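Long-range contacts in polycyclic ketone monooxygenase (PDB 5MQ6), which catalyses enantioselective Baeyer-Villiger oxidation of ketones, especially polycyclic ones, to esters or lactones with the help of FAD and NADPH: residues Glu51-Leu56 and Pro235-Phe240; Thr241-His246 and Leu469-Leu474; Asp253-Ser258 and Asn265-Lys270. All coordinates share one frame; numbering follows the deposited sequence.

Overall arrangement
The three contacts lie on one side of the chain's centre, around the edge of the five-stranded parallel sheet of the Rossmann-type domain that binds NADPH. Interaction 2 is the edge itself, strand 244-246 pairing with strand 471-474. Interaction 1 comes earlier along the chain, its centre about 10 Å away, and touches interaction 2: Arg52 reaches Gly242, and Phe240 reaches Leu469. Interaction 3, about 12 Å from interaction 2 centre to centre, belongs to the connection from strand 244-246 to strand 271-275, and its Val254, Thr255 and Leu267 pack on the paired strands. Interactions 1 and 3 each touch the strand pair near the bound NADPH but not each other; interaction 3 lies away from the known sites.

Interaction 1. Residues Glu51-Leu56 and Pro235-Phe240; sequences ERFRAL and PGLETF
Phe53 and Arg52, on the short helix 51-54, dock on the 3-10 turn 237-239, part of the loop that leads into edge strand 244-246 of the Rossmann-type NADPH domain. The contact illustrates how a segment from near the N-terminus can be fastened to a nucleotide-binding domain: one ring packs on the turn, while an arginine lies alongside and bonds just beyond it. The Phe53 side chain crosses that of Leu237 at about a right angle, its ring tip CZ lying 3.7 Å from Leu237 CG. Leu237 holds CG anti to its backbone N (chi1 -170°), which brings the branch point up to the ring. Beside this, Phe53 CE1 comes within 3.9 Å of Glu238 CA, so the turn's backbone is packed against as well. Leu56 CD1 sits 4.1 Å above the plane of the Phe53 ring, over its centre, and Leu45 and Val48 add further apolar contacts. An alanine in place of Phe53 would probably open a gap between Leu237 and Leu56 and leave the turn with little apolar support from the helix.

The side chains of Leu237 and Phe240 also rest on Leu472 of strand 471-474. Leu237 lies about 8 Å from the bound NADPH, side chain to ligand, so the contact is near the cofactor without reaching it.

Arg52 adds the polar part. Glu238 O lies over one face of its guanidinium, 4.1 Å from Arg52 NE, while Arg52 NH2 is 3.3 Å from Phe240 O at an angle too poor for a hydrogen bond; NH2 bonds instead to Gly242 O. The turn is braced from within, for Gly236 O accepts from both Thr239 N and Thr239 OG1, the hydroxyl standing 2.7 Å from that oxygen and in the carbonyl plane.

Interaction 2. Residues Thr241-His246 and Leu469-Leu474; sequences TGPVFH and LDILVL
Val244, Phe245 and His246 pair in parallel with Leu472, Val473 and Leu474 at the edge of the NADPH domain's sheet, a compact example of how a parallel pair divides its work between backbone and side chains. The strand axes approach to 4.7 Å and are inclined by 18°.

Backbone hydrogen bonds fix the register. Leu472 straddles Val244, its N donating to Pro243 O at 2.8 Å and its O accepting from Phe245 N at 3.2 Å; Leu474 N then donates to Phe245 O. CA-H...O contacts fill in between, among them Val244 CA to Leu472 O at 3.1 Å. Gly242 follows the same pattern toward Asp470 O, where a CB would clash.

Apolar contacts form on both faces. On that of Val244, its CG1 meets Leu474 CG at 3.9 Å and also touches Leu472 CD2. On the other, Phe245 has CG between its backbone N and carbonyl carbon (chi1 52°), a turn that brings the end of the side chain nearer strand 471-474, with Leu472 O over one ring face. Its CE2 is 3.9 Å from Ile471 CG2 and its CZ equally close to Val473 CG2. Trp250 meets this ring edge-to-face, and helix 252-255 covers it with Val254 and Thr255.

His246 contributes a carbonyl-over-ring contact rather than a hydrogen bond: it crosses Leu474 at about a right angle, and Leu474 O lies 3.3 Å above its ring plane, offset toward the rim.

With ND1 bonded to Ala248 N and NE2 weakly to Gly477 O and Gln230 O, rotation of the imidazole is likely to be restricted. The His246 side chain lies about 6 Å from the bound NADPH, while the backbone bonds and apolar faces keep the edge strand in place.

Interaction 3. Residues Asp253-Ser258 and Asn265-Lys270; sequences DVTGGS and NRLEGK
Arg266 lies across the C-terminal end of helix 252-255 and meets its last carbonyls. Its chain is extended from CG to NE, and NH1 donates to Asp253 O from the guanidinium edge; the modelled separation of NH1 and that oxygen is so short that its exact value is doubtful. Arg266 CB lies 3.4 Å from Val254 O, and Arg266 N makes a weak bond of 3.2 Å to Thr255 O. One guanidinium face lies against Gly256, whose CA is 4.0 Å above the plane, toward the rim. Gly256 leaves the helix with positive phi (77°), and a CB on it would run into Asn265 OD1.

Next to this, Thr255 and Leu267 lie side by side, with OG1 4.0 Å from Leu267 CD2; this buried hydroxyl has no partner in the model. Farther out, Asn251 OD1 bonds Asp253 N and Val254 N at the helix start, and Leu267 opens a type II turn closed by Lys270 N to Leu267 O at 2.8 Å.

Val254 and Leu267 both rest on Ile471. Helix 252-255 follows strand 244-246 and precedes parallel strand 271-275, with strand 471-474 between those two in the sheet: a beta-alpha-beta crossover of a Rossmann-type sheet.

Interaction 1. Residues Glu51-Leu56 and Pro235-Phe240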
# COMPACT_ATOMS: atom_id res chain seq x y z
N GLU A 51 6.43 25.87 6.05
CA GLU A 51 5.01 25.82 5.69
C GLU A 51 4.71 25.66 4.19
O GLU A 51 3.75 24.96 3.81
CB GLU A 51 4.35 27.09 6.21
CG GLU A 51 2.83 27.10 6.27
CD GLU A 51 2.33 28.24 7.14
OE1 GLU A 51 3.14 29.09 7.56
OE2 GLU A 51 1.12 28.30 7.41
N ARG A 52 5.50 26.34 3.34
CA ARG A 52 5.51 26.11 1.87
C ARG A 52 5.53 24.63 1.53
O ARG A 52 4.79 24.17 0.66
CB ARG A 52 6.74 26.78 1.21
CG ARG A 52 7.41 26.06 0.03
CD ARG A 52 8.92 26.35 -0.05
NE ARG A 52 9.33 26.62 -1.43
CZ ARG A 52 9.44 25.71 -2.40
NH1 ARG A 52 9.18 24.43 -2.15
NH2 ARG A 52 9.81 26.07 -3.62
N PHE A 53 6.43 23.94 2.22
CA PHE A 53 6.65 22.54 2.07
C PHE A 53 5.52 21.64 2.51
O PHE A 53 5.11 20.73 1.77
CB PHE A 53 7.93 22.12 2.81
CG PHE A 53 8.95 21.64 1.88
CD1 PHE A 53 9.58 22.54 1.05
CD2 PHE A 53 9.19 20.30 1.73
CE1 PHE A 53 10.52 22.13 0.12
CE2 PHE A 53 10.13 19.87 0.80
CZ PHE A 53 10.79 20.78 -0.00
N ARG A 54 5.07 21.85 3.74
CA ARG A 54 3.83 21.26 4.24
C ARG A 54 2.65 21.41 3.32
O ARG A 54 1.85 20.49 3.20
CB ARG A 54 3.44 21.94 5.53
CG ARG A 54 4.29 21.50 6.67
CD ARG A 54 4.09 22.44 7.83
NE ARG A 54 3.96 21.67 9.05
CZ ARG A 54 4.36 22.08 10.25
NH1 ARG A 54 4.97 23.27 10.40
NH2 ARG A 54 4.17 21.28 11.29
N ALA A 55 2.52 22.57 2.69
CA ALA A 55 1.38 22.80 1.82
C ALA A 55 1.36 21.89 0.62
O ALA A 55 0.33 21.75 -0.04
CB ALA A 55 1.38 24.21 1.34
N LEU A 56 2.51 21.29 0.34
CA LEU A 56 2.62 20.33 -0.77
C LEU A 56 1.82 19.08 -0.51
O LEU A 56 1.51 18.36 -1.41
CB LEU A 56 4.08 19.95 -1.05
CG LEU A 56 5.00 21.12 -1.47
CD1 LEU A 56 6.49 20.72 -1.47
CD2 LEU A 56 4.56 21.75 -2.81
N PRO A 235 19.56 18.13 3.04
CA PRO A 235 19.95 19.48 3.54
C PRO A 235 19.68 20.59 2.55
O PRO A 235 20.08 20.48 1.38
CB PRO A 235 21.45 19.32 3.76
CG PRO A 235 21.53 17.94 4.23
CD PRO A 235 20.64 17.18 3.29
N GLY A 236 18.96 21.61 2.99
CA GLY A 236 18.72 22.79 2.18
C GLY A 236 17.66 22.62 1.14
O GLY A 236 17.54 23.47 0.24
N LEU A 237 16.86 21.56 1.23
CA LEU A 237 15.79 21.33 0.22
C LEU A 237 14.71 22.43 0.26
O LEU A 237 14.17 22.86 -0.76
CB LEU A 237 15.16 19.94 0.40
CG LEU A 237 14.20 19.44 -0.70
CD1 LEU A 237 14.83 19.39 -2.12
CD2 LEU A 237 13.60 18.07 -0.32
N GLU A 238 14.41 22.87 1.47
CA GLU A 238 13.51 23.99 1.71
C GLU A 238 13.82 25.20 0.82
O GLU A 238 12.90 25.88 0.39
CB GLU A 238 13.63 24.37 3.17
CG GLU A 238 15.07 24.62 3.62
CD GLU A 238 15.45 23.85 4.88
OE1 GLU A 238 14.65 23.93 5.84
OE2 GLU A 238 16.53 23.19 4.92
N THR A 239 15.10 25.40 0.50
CA THR A 239 15.65 26.60 -0.19
C THR A 239 15.56 26.58 -1.72
O THR A 239 15.66 27.65 -2.35
CB THR A 239 17.16 26.82 0.12
OG1 THR A 239 17.95 25.95 -0.70
CG2 THR A 239 17.49 26.55 1.56
N PHE A 240 15.45 25.40 -2.33
CA PHE A 240 15.26 25.34 -3.79
C PHE A 240 14.16 26.32 -4.20
O PHE A 240 13.08 26.29 -3.65
CB PHE A 240 14.90 23.92 -4.27
CG PHE A 240 14.62 23.85 -5.73
CD1 PHE A 240 15.67 23.93 -6.65
CD2 PHE A 240 13.30 23.76 -6.22
CE1 PHE A 240 15.42 23.90 -8.03
CE2 PHE A 240 13.04 23.72 -7.61
CZ PHE A 240 14.11 23.80 -8.52

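Interaction 2. Residues Thr241-His246 and Leu469-Leu474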
# COMPACT_ATOMS: atom_id res chain seq x y z
N THR A 241 14.42 27.18 -5.16
CA THR A 241 13.46 28.25 -5.42
C THR A 241 12.47 27.98 -6.54
O THR A 241 11.52 28.71 -6.71
CB THR A 241 14.19 29.57 -5.70
OG1 THR A 241 14.72 29.55 -7.03
CG2 THR A 241 15.31 29.74 -4.74
N GLY A 242 12.67 26.95 -7.34
CA GLY A 242 11.69 26.61 -8.40
C GLY A 242 10.48 25.83 -7.84
O GLY A 242 10.50 25.39 -6.69
N PRO A 243 9.41 25.68 -8.64
CA PRO A 243 8.27 24.88 -8.23
C PRO A 243 8.65 23.38 -7.89
O PRO A 243 9.44 22.73 -8.58
CB PRO A 243 7.28 25.01 -9.42
CG PRO A 243 7.86 25.92 -10.43
CD PRO A 243 9.22 26.37 -9.92
N VAL A 244 8.14 22.88 -6.78
CA VAL A 244 8.40 21.56 -6.26
C VAL A 244 7.02 20.97 -5.95
O VAL A 244 6.09 21.72 -5.49
CB VAL A 244 9.14 21.54 -4.93
CG1 VAL A 244 9.65 20.15 -4.61
CG2 VAL A 244 10.29 22.46 -4.94
N PHE A 245 6.89 19.66 -6.17
CA PHE A 245 5.71 18.95 -5.82
C PHE A 245 6.01 17.48 -5.70
O PHE A 245 7.03 17.02 -6.21
CB PHE A 245 4.54 19.22 -6.79
CG PHE A 245 4.86 19.03 -8.23
CD1 PHE A 245 4.68 17.81 -8.84
CD2 PHE A 245 5.29 20.12 -8.99
CE1 PHE A 245 4.95 17.65 -10.18
CE2 PHE A 245 5.57 19.97 -10.31
CZ PHE A 245 5.39 18.73 -10.92
N HIS A 246 5.15 16.77 -4.97
CA HIS A 246 5.29 15.32 -4.80
C HIS A 246 4.37 14.67 -5.82
O HIS A 246 3.36 15.22 -6.22
CB HIS A 246 5.04 14.93 -3.32
CG HIS A 246 5.48 13.54 -2.94
ND1 HIS A 246 4.82 12.41 -3.37
CD2 HIS A 246 6.40 13.10 -2.05
CE1 HIS A 246 5.38 11.33 -2.85
NE2 HIS A 246 6.33 11.72 -2.03
N LEU A 469 18.11 23.04 -11.60
CA LEU A 469 16.79 22.68 -12.13
C LEU A 469 15.84 23.83 -12.09
O LEU A 469 15.93 24.67 -11.19
CB LEU A 469 16.11 21.55 -11.33
CG LEU A 469 16.66 20.13 -11.30
CD1 LEU A 469 17.19 19.64 -12.66
CD2 LEU A 469 17.74 20.00 -10.27
N ASP A 470 14.90 23.80 -13.02
CA ASP A 470 13.72 24.68 -13.03
C ASP A 470 12.57 24.14 -12.15
O ASP A 470 12.06 24.87 -11.32
CB ASP A 470 13.19 24.81 -14.44
CG ASP A 470 14.21 25.40 -15.36
OD1 ASP A 470 15.05 26.20 -14.85
OD2 ASP A 470 14.19 25.05 -16.56
N ILE A 471 12.18 22.89 -12.36
CA ILE A 471 11.02 22.30 -11.69
C ILE A 471 11.51 21.03 -11.03
O ILE A 471 12.19 20.27 -11.70
CB ILE A 471 9.96 21.97 -12.74
CG1 ILE A 471 9.37 23.25 -13.31
CG2 ILE A 471 8.87 21.06 -12.18
CD1 ILE A 471 8.60 23.05 -14.61
N LEU A 472 11.16 20.79 -9.76
CA LEU A 472 11.57 19.56 -9.04
C LEU A 472 10.36 18.70 -8.67
O LEU A 472 9.40 19.15 -8.02
CB LEU A 472 12.34 19.91 -7.80
CG LEU A 472 12.83 18.74 -6.92
CD1 LEU A 472 13.89 17.85 -7.55
CD2 LEU A 472 13.38 19.24 -5.61
N VAL A 473 10.43 17.44 -9.07
CA VAL A 473 9.39 16.43 -8.77
C VAL A 473 9.92 15.43 -7.76
O VAL A 473 10.99 14.91 -7.94
CB VAL A 473 9.01 15.63 -10.04
CG1 VAL A 473 7.84 14.70 -9.79
CG2 VAL A 473 8.66 16.57 -11.17
N LEU A 474 9.17 15.21 -6.69
CA LEU A 474 9.53 14.35 -5.58
C LEU A 474 8.67 13.09 -5.72
O LEU A 474 7.45 13.08 -5.56
CB LEU A 474 9.31 15.03 -4.23
CG LEU A 474 10.08 16.35 -3.96
CD1 LEU A 474 9.82 16.86 -2.53
CD2 LEU A 474 11.58 16.24 -4.20

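Interaction 3. Residues Asp253-Ser258 and Asn265-Lys270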
# COMPACT_ATOMS: atom_id res chain seq x y z
N ASP A 253 -0.69 22.84 -12.65
CA ASP A 253 -0.59 24.26 -13.00
C ASP A 253 0.85 24.48 -13.41
O ASP A 253 1.07 25.22 -14.32
CB ASP A 253 -0.99 25.23 -11.85
CG ASP A 253 -2.52 25.24 -11.57
OD1 ASP A 253 -3.41 24.98 -12.45
OD2 ASP A 253 -2.87 25.51 -10.40
N VAL A 254 1.78 23.80 -12.78
CA VAL A 254 3.21 23.89 -13.12
C VAL A 254 3.53 23.16 -14.43
O VAL A 254 4.34 23.58 -15.23
CB VAL A 254 4.05 23.33 -11.99
CG1 VAL A 254 5.52 23.21 -12.38
CG2 VAL A 254 3.91 24.21 -10.76
N THR A 255 2.84 22.08 -14.63
CA THR A 255 3.23 21.07 -15.55
C THR A 255 2.51 21.29 -16.90
O THR A 255 3.03 20.97 -18.01
CB THR A 255 2.85 19.74 -14.83
OG1 THR A 255 4.03 19.14 -14.26
CG2 THR A 255 2.17 18.90 -15.65
N GLY A 256 1.31 21.85 -16.80
CA GLY A 256 0.33 21.78 -17.89
C GLY A 256 -0.28 20.41 -17.88
O GLY A 256 0.17 19.52 -17.16
N GLY A 257 -1.26 20.20 -18.73
CA GLY A 257 -2.01 18.96 -18.75
C GLY A 257 -3.03 18.92 -17.62
O GLY A 257 -3.32 19.93 -16.97
N SER A 258 -3.58 17.74 -17.41
CA SER A 258 -4.56 17.45 -16.38
C SER A 258 -4.59 15.91 -16.06
O SER A 258 -4.00 15.04 -16.76
CB SER A 258 -5.94 17.91 -16.86
OG SER A 258 -6.64 16.89 -17.56
N ASN A 265 2.53 20.52 -21.74
CA ASN A 265 3.02 21.67 -22.55
C ASN A 265 3.89 22.63 -21.76
O ASN A 265 4.84 23.06 -22.28
CB ASN A 265 1.85 22.41 -23.16
CG ASN A 265 0.82 22.80 -22.11
OD1 ASN A 265 1.05 23.71 -21.33
ND2 ASN A 265 -0.27 22.06 -22.04
N ARG A 266 3.63 22.88 -20.48
CA ARG A 266 4.41 23.84 -19.70
C ARG A 266 5.72 23.42 -19.21
O ARG A 266 6.45 24.22 -18.58
CB ARG A 266 3.66 24.32 -18.49
CG ARG A 266 2.31 24.86 -18.86
CD ARG A 266 1.66 25.60 -17.73
NE ARG A 266 0.26 25.83 -18.11
CZ ARG A 266 -0.77 25.96 -17.26
NH1 ARG A 266 -0.58 25.88 -15.95
NH2 ARG A 266 -2.00 26.16 -17.74
N LEU A 267 6.06 22.17 -19.46
CA LEU A 267 7.45 21.78 -19.28
C LEU A 267 8.38 22.15 -20.45
O LEU A 267 9.62 22.11 -20.30
CB LEU A 267 7.50 20.28 -19.04
CG LEU A 267 6.57 19.85 -17.90
CD1 LEU A 267 6.66 18.34 -17.78
CD2 LEU A 267 6.97 20.56 -16.62
N GLU A 268 7.82 22.48 -21.60
CA GLU A 268 8.67 22.78 -22.77
C GLU A 268 9.61 23.90 -22.41
O GLU A 268 9.24 24.79 -21.69
CB GLU A 268 7.86 23.10 -24.00
CG GLU A 268 7.17 21.84 -24.51
CD GLU A 268 6.24 22.14 -25.63
OE1 GLU A 268 6.74 22.71 -26.63
OE2 GLU A 268 5.04 21.82 -25.49
N GLY A 269 10.87 23.76 -22.80
CA GLY A 269 11.87 24.73 -22.45
C GLY A 269 12.46 24.55 -21.09
O GLY A 269 13.40 25.28 -20.77
N LYS A 270 11.97 23.62 -20.28
CA LYS A 270 12.37 23.59 -18.86
C LYS A 270 13.27 22.44 -18.55
O LYS A 270 13.16 21.36 -19.15
CB LYS A 270 11.15 23.39 -17.94
CG LYS A 270 9.98 24.33 -18.20
CD LYS A 270 10.22 25.66 -17.55
CE LYS A 270 9.21 26.67 -18.09
NZ LYS A 270 9.34 27.96 -17.36